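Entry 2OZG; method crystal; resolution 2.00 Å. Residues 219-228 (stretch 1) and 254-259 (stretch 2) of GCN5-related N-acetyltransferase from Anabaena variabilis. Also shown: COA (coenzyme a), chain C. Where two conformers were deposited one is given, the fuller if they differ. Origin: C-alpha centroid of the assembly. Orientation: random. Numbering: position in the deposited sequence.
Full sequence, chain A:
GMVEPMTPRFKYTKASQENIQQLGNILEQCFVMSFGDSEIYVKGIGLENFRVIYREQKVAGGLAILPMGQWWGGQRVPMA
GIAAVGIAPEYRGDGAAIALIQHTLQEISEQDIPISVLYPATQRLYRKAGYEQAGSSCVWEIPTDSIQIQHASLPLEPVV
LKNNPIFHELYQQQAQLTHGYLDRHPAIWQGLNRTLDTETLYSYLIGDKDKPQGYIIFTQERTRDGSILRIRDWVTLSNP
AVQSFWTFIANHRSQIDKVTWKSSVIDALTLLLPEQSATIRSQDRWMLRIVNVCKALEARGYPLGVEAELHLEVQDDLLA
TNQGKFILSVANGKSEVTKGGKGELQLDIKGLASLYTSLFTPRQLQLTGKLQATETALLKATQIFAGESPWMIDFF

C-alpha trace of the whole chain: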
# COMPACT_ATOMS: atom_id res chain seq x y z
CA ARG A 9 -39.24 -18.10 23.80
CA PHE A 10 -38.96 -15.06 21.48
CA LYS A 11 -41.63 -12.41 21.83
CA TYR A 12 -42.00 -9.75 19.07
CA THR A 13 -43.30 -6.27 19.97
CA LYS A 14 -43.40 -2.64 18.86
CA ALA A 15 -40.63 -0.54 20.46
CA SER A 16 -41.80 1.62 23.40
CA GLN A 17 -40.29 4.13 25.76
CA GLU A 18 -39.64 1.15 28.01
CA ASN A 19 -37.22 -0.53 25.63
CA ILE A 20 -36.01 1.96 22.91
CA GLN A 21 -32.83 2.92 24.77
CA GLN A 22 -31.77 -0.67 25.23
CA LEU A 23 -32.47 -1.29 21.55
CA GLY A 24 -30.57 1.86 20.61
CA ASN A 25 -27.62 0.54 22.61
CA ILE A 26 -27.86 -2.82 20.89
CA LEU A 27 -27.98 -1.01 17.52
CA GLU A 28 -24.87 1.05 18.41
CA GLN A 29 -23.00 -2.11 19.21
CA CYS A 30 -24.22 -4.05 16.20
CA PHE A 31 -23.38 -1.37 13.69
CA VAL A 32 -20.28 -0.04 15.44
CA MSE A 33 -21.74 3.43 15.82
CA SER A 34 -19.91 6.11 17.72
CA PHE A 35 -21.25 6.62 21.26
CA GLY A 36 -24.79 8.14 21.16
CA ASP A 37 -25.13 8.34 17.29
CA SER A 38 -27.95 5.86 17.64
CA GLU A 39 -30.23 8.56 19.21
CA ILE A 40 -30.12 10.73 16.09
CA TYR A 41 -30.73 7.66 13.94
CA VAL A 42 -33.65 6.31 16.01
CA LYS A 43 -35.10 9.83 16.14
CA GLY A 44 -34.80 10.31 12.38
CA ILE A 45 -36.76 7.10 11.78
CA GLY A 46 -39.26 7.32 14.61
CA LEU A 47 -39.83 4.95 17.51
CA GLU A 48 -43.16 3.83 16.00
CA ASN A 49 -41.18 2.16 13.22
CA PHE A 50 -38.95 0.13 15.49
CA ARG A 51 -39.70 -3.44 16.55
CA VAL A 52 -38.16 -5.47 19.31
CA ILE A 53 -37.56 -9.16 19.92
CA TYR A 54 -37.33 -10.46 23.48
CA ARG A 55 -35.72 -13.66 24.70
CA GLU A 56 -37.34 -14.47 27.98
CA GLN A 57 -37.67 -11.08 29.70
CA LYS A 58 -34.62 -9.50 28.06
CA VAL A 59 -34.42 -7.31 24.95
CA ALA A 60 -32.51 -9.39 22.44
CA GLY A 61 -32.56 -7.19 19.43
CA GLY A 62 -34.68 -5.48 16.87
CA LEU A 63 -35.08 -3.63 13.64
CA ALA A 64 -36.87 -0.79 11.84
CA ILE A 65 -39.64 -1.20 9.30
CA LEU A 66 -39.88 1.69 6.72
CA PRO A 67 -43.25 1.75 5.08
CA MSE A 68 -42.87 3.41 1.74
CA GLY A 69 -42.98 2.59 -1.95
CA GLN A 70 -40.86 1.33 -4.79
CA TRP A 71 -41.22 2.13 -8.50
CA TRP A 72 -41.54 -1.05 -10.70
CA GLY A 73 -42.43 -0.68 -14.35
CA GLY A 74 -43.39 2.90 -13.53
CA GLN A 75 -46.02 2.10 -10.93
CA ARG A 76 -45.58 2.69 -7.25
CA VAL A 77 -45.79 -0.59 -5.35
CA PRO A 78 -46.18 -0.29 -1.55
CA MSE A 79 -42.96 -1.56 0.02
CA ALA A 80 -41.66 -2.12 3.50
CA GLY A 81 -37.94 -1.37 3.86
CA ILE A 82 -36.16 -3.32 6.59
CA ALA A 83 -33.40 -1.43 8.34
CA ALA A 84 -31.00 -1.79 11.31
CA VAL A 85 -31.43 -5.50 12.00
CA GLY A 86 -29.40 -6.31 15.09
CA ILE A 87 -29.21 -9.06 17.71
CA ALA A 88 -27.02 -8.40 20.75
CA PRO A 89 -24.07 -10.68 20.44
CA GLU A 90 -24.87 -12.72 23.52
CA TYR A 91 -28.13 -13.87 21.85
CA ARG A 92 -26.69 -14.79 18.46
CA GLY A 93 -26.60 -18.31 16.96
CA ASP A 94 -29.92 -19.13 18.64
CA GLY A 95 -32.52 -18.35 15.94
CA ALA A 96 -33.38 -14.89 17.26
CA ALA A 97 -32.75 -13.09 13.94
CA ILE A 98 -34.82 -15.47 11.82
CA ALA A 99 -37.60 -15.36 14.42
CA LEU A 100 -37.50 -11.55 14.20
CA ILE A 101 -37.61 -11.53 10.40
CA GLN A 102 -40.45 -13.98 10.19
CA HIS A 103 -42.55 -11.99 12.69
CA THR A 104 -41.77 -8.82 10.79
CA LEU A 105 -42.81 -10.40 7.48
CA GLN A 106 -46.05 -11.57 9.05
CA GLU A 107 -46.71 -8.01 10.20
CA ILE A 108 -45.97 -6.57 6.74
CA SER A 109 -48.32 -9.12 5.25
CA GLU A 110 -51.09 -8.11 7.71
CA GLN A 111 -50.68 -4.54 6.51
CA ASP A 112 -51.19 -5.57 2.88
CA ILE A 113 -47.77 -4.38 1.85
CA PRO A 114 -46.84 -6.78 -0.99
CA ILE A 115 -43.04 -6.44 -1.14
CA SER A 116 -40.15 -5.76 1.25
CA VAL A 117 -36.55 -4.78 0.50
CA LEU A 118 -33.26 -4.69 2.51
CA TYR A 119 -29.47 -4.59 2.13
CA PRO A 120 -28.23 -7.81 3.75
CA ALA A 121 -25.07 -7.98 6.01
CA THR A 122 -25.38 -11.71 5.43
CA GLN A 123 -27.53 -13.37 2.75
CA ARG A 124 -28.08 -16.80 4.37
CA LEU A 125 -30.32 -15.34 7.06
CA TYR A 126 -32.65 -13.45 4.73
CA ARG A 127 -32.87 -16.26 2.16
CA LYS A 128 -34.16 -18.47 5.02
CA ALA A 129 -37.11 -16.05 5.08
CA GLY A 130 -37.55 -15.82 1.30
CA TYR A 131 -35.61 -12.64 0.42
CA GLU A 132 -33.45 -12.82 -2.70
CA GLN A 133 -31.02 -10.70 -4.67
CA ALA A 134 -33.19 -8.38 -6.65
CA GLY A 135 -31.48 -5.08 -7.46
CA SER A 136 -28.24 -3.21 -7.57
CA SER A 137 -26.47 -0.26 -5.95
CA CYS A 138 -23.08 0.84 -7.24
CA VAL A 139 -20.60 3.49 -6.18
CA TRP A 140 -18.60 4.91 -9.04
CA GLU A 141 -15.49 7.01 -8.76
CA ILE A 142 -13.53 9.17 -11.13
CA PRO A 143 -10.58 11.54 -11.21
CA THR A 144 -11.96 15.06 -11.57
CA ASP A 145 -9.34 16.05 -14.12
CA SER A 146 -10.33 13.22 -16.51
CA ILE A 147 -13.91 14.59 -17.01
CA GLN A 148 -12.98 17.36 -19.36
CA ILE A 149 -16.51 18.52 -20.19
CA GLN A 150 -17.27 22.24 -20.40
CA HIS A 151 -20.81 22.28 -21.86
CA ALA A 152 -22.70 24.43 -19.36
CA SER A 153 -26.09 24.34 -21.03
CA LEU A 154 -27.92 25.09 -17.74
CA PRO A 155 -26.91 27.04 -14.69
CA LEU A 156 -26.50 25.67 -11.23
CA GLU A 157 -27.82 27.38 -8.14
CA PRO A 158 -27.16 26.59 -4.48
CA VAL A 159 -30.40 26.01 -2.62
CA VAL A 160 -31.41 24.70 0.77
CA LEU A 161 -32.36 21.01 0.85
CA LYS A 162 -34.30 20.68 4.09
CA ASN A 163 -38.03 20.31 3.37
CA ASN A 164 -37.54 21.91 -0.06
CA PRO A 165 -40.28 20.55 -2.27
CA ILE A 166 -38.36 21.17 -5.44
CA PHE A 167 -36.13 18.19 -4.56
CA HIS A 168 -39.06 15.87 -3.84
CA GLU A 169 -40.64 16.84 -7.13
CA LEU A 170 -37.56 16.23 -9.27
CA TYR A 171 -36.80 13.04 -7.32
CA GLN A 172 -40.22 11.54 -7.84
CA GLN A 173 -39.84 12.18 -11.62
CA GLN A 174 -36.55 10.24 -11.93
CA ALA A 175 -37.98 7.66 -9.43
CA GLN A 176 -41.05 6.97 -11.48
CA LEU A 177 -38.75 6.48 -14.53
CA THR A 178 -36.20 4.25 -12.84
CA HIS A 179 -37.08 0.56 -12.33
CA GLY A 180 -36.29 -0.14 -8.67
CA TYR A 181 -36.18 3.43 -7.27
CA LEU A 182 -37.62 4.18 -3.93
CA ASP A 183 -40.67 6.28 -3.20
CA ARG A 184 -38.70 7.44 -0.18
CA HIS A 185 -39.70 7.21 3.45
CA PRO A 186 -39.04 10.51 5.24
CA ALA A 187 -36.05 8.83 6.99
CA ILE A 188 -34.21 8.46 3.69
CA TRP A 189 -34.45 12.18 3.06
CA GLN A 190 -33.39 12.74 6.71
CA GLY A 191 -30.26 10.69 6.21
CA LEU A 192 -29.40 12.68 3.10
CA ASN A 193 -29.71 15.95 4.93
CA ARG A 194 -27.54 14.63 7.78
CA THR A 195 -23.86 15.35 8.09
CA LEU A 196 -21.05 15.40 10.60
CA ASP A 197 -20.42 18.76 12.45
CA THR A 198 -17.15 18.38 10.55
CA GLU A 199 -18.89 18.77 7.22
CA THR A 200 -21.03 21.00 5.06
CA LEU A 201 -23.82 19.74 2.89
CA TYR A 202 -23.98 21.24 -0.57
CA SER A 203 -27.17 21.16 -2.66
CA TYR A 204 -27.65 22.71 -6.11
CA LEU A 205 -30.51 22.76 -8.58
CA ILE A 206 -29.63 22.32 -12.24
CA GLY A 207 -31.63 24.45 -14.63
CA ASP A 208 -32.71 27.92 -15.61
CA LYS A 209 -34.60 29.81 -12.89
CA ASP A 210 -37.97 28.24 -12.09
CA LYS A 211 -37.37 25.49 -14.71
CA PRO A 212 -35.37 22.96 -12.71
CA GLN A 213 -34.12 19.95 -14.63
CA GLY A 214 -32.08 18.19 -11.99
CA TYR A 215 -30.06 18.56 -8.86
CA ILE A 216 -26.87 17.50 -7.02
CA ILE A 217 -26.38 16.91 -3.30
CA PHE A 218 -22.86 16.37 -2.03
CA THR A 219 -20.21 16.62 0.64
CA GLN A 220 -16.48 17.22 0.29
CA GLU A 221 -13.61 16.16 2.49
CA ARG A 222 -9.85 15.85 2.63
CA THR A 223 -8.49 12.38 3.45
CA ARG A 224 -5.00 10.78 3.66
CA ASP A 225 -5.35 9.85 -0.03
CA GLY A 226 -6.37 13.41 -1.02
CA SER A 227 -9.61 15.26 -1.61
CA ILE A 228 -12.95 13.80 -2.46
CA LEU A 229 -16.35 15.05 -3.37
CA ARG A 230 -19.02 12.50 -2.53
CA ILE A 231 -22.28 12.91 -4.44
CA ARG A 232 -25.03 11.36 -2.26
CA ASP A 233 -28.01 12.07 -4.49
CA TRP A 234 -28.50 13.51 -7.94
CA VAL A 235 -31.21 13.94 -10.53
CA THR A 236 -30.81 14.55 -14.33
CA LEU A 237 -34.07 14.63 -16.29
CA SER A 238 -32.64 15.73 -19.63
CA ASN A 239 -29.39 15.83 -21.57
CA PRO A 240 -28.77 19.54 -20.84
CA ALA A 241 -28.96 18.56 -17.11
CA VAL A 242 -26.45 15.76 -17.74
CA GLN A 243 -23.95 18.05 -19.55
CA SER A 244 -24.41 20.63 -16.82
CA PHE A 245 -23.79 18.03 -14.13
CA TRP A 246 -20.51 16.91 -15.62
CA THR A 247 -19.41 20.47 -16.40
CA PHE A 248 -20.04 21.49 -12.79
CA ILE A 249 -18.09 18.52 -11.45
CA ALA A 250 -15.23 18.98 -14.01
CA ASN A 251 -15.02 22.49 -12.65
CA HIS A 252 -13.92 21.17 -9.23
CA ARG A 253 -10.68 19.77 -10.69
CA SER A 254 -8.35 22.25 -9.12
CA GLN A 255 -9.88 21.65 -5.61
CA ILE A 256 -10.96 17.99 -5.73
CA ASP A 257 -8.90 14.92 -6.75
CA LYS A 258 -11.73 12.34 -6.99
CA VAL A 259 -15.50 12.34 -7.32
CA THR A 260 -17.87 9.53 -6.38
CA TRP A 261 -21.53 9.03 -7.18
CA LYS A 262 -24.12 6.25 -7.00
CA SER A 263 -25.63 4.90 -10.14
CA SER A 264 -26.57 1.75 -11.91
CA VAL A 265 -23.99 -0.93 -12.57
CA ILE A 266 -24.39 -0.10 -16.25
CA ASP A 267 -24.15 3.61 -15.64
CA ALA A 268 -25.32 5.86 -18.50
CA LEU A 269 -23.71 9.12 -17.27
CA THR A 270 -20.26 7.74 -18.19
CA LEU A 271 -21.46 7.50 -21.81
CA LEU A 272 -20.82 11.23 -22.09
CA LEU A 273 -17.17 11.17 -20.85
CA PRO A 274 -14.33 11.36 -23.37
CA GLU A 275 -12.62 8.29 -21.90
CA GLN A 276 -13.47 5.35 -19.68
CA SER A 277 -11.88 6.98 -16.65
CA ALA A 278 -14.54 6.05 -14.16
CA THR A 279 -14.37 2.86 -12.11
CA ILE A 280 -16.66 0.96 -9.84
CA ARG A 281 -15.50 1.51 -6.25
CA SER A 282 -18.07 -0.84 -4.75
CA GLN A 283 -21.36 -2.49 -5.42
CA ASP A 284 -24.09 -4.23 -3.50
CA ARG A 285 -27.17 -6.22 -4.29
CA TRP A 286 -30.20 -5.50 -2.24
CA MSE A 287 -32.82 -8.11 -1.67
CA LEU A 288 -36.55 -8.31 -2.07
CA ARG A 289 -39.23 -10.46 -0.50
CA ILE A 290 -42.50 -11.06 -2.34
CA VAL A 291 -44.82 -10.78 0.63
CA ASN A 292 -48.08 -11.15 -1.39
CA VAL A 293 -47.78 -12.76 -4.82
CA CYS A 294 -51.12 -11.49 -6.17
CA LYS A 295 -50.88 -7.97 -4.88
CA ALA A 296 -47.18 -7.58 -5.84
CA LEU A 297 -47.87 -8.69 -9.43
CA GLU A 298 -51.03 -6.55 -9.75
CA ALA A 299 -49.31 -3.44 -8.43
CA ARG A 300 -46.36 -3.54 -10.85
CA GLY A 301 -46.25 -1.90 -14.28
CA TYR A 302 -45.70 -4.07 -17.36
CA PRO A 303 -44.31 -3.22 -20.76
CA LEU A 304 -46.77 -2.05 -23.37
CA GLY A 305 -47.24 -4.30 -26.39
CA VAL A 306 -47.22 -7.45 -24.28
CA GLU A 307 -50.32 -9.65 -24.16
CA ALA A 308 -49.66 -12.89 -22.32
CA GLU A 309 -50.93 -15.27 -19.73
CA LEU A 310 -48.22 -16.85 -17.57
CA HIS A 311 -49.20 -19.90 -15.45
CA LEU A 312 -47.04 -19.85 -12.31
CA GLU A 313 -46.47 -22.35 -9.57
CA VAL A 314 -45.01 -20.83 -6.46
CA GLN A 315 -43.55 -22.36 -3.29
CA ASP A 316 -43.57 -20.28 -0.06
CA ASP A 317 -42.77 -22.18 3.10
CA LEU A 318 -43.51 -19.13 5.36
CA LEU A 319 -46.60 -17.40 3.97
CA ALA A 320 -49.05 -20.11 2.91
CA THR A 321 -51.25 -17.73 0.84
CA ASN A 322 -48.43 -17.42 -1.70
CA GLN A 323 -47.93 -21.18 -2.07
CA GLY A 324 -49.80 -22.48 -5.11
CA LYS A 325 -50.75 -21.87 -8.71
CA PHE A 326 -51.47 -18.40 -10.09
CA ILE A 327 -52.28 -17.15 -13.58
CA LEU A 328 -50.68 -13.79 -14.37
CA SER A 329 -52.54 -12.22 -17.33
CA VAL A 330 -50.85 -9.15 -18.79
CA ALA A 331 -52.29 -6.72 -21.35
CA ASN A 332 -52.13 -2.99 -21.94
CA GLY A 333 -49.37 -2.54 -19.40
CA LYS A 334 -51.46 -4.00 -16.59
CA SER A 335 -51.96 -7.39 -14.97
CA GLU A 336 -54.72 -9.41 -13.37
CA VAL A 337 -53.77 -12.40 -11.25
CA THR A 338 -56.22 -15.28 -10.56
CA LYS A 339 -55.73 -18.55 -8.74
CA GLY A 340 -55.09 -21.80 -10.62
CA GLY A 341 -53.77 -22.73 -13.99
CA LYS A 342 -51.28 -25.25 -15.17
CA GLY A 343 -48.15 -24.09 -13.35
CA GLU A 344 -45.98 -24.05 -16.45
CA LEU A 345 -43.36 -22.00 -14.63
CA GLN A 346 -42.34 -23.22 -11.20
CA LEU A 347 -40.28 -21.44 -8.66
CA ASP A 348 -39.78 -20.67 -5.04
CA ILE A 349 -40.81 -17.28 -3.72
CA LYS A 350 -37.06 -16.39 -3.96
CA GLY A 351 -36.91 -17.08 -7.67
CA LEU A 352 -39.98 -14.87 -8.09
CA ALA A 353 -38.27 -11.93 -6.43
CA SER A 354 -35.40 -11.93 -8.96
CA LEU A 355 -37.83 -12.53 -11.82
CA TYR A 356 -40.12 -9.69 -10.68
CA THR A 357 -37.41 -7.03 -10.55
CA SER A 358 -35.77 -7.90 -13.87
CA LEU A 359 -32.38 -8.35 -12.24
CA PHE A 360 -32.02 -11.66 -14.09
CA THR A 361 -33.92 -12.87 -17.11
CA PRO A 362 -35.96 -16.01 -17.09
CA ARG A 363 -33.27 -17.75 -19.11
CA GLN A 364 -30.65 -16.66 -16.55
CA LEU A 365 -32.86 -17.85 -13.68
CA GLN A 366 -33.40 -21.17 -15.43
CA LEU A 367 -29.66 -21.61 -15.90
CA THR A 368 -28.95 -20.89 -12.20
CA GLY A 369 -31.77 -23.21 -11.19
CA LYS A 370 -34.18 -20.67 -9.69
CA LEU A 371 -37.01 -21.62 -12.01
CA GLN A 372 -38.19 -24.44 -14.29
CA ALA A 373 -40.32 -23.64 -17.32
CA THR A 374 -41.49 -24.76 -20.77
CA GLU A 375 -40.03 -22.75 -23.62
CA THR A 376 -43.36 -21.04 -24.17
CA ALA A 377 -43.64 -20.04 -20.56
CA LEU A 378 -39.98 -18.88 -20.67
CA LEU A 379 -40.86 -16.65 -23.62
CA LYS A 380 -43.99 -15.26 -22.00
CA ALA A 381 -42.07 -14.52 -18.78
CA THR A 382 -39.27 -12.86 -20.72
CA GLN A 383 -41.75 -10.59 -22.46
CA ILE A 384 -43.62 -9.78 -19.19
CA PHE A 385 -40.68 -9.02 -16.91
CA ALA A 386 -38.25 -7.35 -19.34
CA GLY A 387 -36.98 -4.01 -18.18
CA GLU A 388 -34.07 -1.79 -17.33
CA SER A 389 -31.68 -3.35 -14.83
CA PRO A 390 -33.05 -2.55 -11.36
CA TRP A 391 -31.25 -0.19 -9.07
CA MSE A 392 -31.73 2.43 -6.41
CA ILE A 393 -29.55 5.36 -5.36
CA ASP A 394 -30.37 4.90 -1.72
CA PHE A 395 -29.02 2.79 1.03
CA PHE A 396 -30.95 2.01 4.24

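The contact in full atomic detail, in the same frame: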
# COMPACT_ATOMS: atom_id res chain seq x y z
N THR A 219 -21.11 16.20 -0.43
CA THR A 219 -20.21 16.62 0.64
C THR A 219 -18.79 16.58 0.06
O THR A 219 -18.55 16.02 -1.02
CB THR A 219 -20.25 15.69 1.89
OG1 THR A 219 -19.96 14.35 1.51
CG2 THR A 219 -21.60 15.74 2.59
N GLN A 220 -17.85 17.22 0.74
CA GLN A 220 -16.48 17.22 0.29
C GLN A 220 -15.68 16.95 1.53
O GLN A 220 -16.07 17.39 2.61
CB GLN A 220 -16.06 18.62 -0.17
CG GLN A 220 -16.95 19.31 -1.14
CD GLN A 220 -16.31 20.62 -1.55
OE1 GLN A 220 -16.01 21.49 -0.70
NE2 GLN A 220 -16.06 20.75 -2.84
N GLU A 221 -14.50 16.37 1.36
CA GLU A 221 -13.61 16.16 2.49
C GLU A 221 -12.22 15.95 1.99
O GLU A 221 -12.03 15.62 0.83
CB GLU A 221 -14.04 14.94 3.33
CG GLU A 221 -14.25 13.68 2.52
CD GLU A 221 -14.71 12.49 3.37
OE1 GLU A 221 -14.02 12.21 4.37
OE2 GLU A 221 -15.74 11.85 3.03
N ARG A 222 -11.26 16.13 2.89
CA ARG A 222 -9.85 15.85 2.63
C ARG A 222 -9.50 14.62 3.44
O ARG A 222 -9.78 14.58 4.64
CB ARG A 222 -8.96 16.97 3.07
CG ARG A 222 -9.16 18.19 2.24
CD ARG A 222 -8.04 19.22 2.50
NE ARG A 222 -8.25 20.35 1.61
CZ ARG A 222 -7.93 20.37 0.32
NH1 ARG A 222 -7.33 19.34 -0.26
NH2 ARG A 222 -8.21 21.43 -0.41
N THR A 223 -8.89 13.63 2.79
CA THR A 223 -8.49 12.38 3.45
C THR A 223 -6.97 12.26 3.39
O THR A 223 -6.28 13.24 3.06
CB THR A 223 -9.16 11.18 2.75
OG1 THR A 223 -8.50 10.91 1.51
CG2 THR A 223 -10.67 11.46 2.53
N ARG A 224 -6.45 11.08 3.75
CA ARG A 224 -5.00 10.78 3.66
C ARG A 224 -4.65 10.69 2.17
O ARG A 224 -3.66 11.25 1.74
CB ARG A 224 -4.64 9.46 4.35
N ASP A 225 -5.51 10.02 1.41
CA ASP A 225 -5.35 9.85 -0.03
C ASP A 225 -5.42 11.16 -0.83
O ASP A 225 -4.81 11.27 -1.91
CB ASP A 225 -6.41 8.87 -0.59
CG ASP A 225 -6.27 7.43 -0.03
OD1 ASP A 225 -5.20 7.10 0.53
OD2 ASP A 225 -7.24 6.64 -0.17
N GLY A 226 -6.15 12.15 -0.30
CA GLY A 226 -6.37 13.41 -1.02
C GLY A 226 -7.78 13.95 -0.81
O GLY A 226 -8.39 13.72 0.22
N SER A 227 -8.30 14.67 -1.78
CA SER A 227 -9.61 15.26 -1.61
C SER A 227 -10.68 14.54 -2.41
O SER A 227 -10.48 14.02 -3.49
CB SER A 227 -9.60 16.75 -1.93
OG SER A 227 -9.26 16.93 -3.28
N ILE A 228 -11.86 14.53 -1.84
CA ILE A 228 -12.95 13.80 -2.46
C ILE A 228 -14.27 14.53 -2.30
O ILE A 228 -14.55 15.14 -1.27
CB ILE A 228 -13.03 12.40 -1.83
CG1 ILE A 228 -14.07 11.55 -2.49
CG2 ILE A 228 -13.37 12.50 -0.31
CD1 ILE A 228 -13.79 10.03 -2.26
N SER A 254 -9.51 21.70 -9.79
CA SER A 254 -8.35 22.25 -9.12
C SER A 254 -8.39 22.04 -7.61
O SER A 254 -7.33 22.18 -7.00
CB SER A 254 -8.21 23.72 -9.39
OG SER A 254 -9.31 24.42 -8.80
N GLN A 255 -9.62 21.81 -7.07
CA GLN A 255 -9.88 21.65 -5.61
C GLN A 255 -10.12 20.22 -5.12
O GLN A 255 -9.97 19.94 -3.94
CB GLN A 255 -11.07 22.56 -5.09
CG GLN A 255 -12.52 22.52 -5.72
CD GLN A 255 -13.71 22.76 -4.69
OE1 GLN A 255 -13.77 22.13 -3.60
NE2 GLN A 255 -14.69 23.62 -5.06
N ILE A 256 -10.51 19.35 -6.04
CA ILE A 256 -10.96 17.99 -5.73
C ILE A 256 -10.24 16.96 -6.60
O ILE A 256 -10.36 17.00 -7.78
CB ILE A 256 -12.45 17.89 -6.01
CG1 ILE A 256 -13.26 18.83 -5.11
CG2 ILE A 256 -12.97 16.45 -5.88
CD1 ILE A 256 -13.07 18.53 -3.61
N ASP A 257 -9.58 15.98 -6.00
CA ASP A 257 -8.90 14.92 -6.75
C ASP A 257 -9.83 13.85 -7.35
O ASP A 257 -9.66 13.43 -8.48
CB ASP A 257 -7.94 14.17 -5.81
CG ASP A 257 -6.88 15.09 -5.21
OD1 ASP A 257 -6.36 15.92 -5.96
OD2 ASP A 257 -6.61 14.98 -3.99
N LYS A 258 -10.83 13.43 -6.59
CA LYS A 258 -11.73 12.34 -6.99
C LYS A 258 -13.17 12.64 -6.67
O LYS A 258 -13.45 13.26 -5.63
CB LYS A 258 -11.26 11.12 -6.17
CG LYS A 258 -11.93 9.86 -6.39
CD LYS A 258 -11.23 8.70 -5.63
CE LYS A 258 -9.94 8.26 -6.32
NZ LYS A 258 -9.44 6.95 -5.76
N VAL A 259 -14.08 12.20 -7.54
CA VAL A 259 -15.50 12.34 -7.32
C VAL A 259 -16.13 10.95 -7.32
O VAL A 259 -15.76 10.07 -8.15
CB VAL A 259 -16.21 13.15 -8.43
CG1 VAL A 259 -17.72 13.16 -8.19
CG2 VAL A 259 -15.68 14.57 -8.51
N1A COA C . -7.15 24.09 -14.09
C2A COA C . -6.50 24.70 -15.10
N3A COA C . -6.89 25.91 -15.57
C4A COA C . -7.96 26.53 -15.02
C5A COA C . -8.67 25.93 -13.99
C6A COA C . -8.23 24.67 -13.52
N6A COA C . -8.83 24.00 -12.52
N7A COA C . -9.67 26.78 -13.68
C8A COA C . -9.59 27.86 -14.49
N9A COA C . -8.54 27.69 -15.31
C1B COA C . -8.01 28.59 -16.39
C2B COA C . -8.83 28.48 -17.67
O2B COA C . -8.40 27.39 -18.51
C3B COA C . -8.69 29.87 -18.27
O3B COA C . -7.68 29.92 -19.30
P3B COA C . -8.10 29.87 -20.87
O7A COA C . -8.62 31.27 -21.15
O8A COA C . -6.82 29.45 -21.56
O9A COA C . -9.22 28.84 -20.97
C4B COA C . -8.34 30.80 -17.12
O4B COA C . -8.02 29.97 -15.99
C5B COA C . -9.49 31.75 -16.77
O5B COA C . -10.60 30.97 -16.28
P1A COA C . -11.74 31.56 -15.29
O1A COA C . -11.45 33.01 -14.97
O2A COA C . -13.10 31.21 -15.91
O3A COA C . -11.55 30.61 -13.97
P2A COA C . -12.75 30.16 -12.96
O4A COA C . -13.63 31.40 -12.75
O5A COA C . -13.41 28.91 -13.55
O6A COA C . -11.91 29.78 -11.58
CBP COA C . -11.09 28.33 -9.61
CCP COA C . -12.15 28.64 -10.69
CDP COA C . -10.50 29.68 -9.22
CEP COA C . -9.97 27.59 -10.34
CAP COA C . -11.78 27.58 -8.39
OAP COA C . -12.04 28.46 -7.24
C9P COA C . -11.26 26.25 -7.79
O9P COA C . -11.52 25.05 -8.35
N8P COA C . -10.59 26.15 -6.62
C7P COA C . -10.07 27.08 -5.62
C6P COA C . -8.60 26.70 -5.61
C5P COA C . -7.78 27.69 -6.42
O5P COA C . -8.12 28.03 -7.55
N4P COA C . -6.65 28.16 -5.86
C3P COA C . -5.70 29.09 -6.46
C2P COA C . -4.69 29.39 -5.37
S1P COA C . -5.45 30.40 -4.03
O HOH W 1 -7.01 19.38 -3.42

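Ser227, at the start of the second strand of the hairpin 219-228, is the polar centre of the contact, and both its backbone and its hydroxyl are used. Its amide N donates to Asp257 OD2 at 2.8 Å, nearly straight at 169°; the m rotamer of Asp257 (chi1 -60°) carries the carboxylate to that amide. In return Asp257 N donates to Ser227 OG at 2.9 Å, so backbone and side chain of the two residues are bonded reciprocally. Ser227, in the p rotamer, points toward the loop, and its hydroxyl in turn donates to Gln255 O (OG to O, 3.2 Å). A small side chain suits this site, since Ser227 OG also lies 3.2 Å from Ile256 CA. Ser227 O accepts from Lys258 N at 3.2 Å and, weakly, from Asp257 N at 3.3 Å. The first of these bonds leads into a parallel bridge between Ile228 and Lys258, whose CA atoms are 4.9 Å apart; Ile228 CA adds a C-H...O contact to Lys258 O at 3.3 Å. Gly226 precedes this junction with phi/psi 142/-151, where a CB would jam against the preceding carbonyl and lie 2.4 Å from Asp257 OD2; without one, its CA packs 3.4 Å from that oxygen. At the outer edge, water 1 links the stretches, donating to Gln255 O (3.1 Å from the water oxygen) and accepting from Arg222 NH1 (3.2 Å). Packing completes the contact, which buries 397 Å² in all. Ile256 is buried, its CD1 3.8 Å from Gln220 NE2 and its CG2 4.3 Å from Ile228 C. Ile228 and Lys258 share one face of the sheet, where the aliphatic part of the lysine lies beside the isoleucine (Ile228 CD1 to Lys258 CD, 4.4 Å) while its end leads away to a partner elsewhere in the structure.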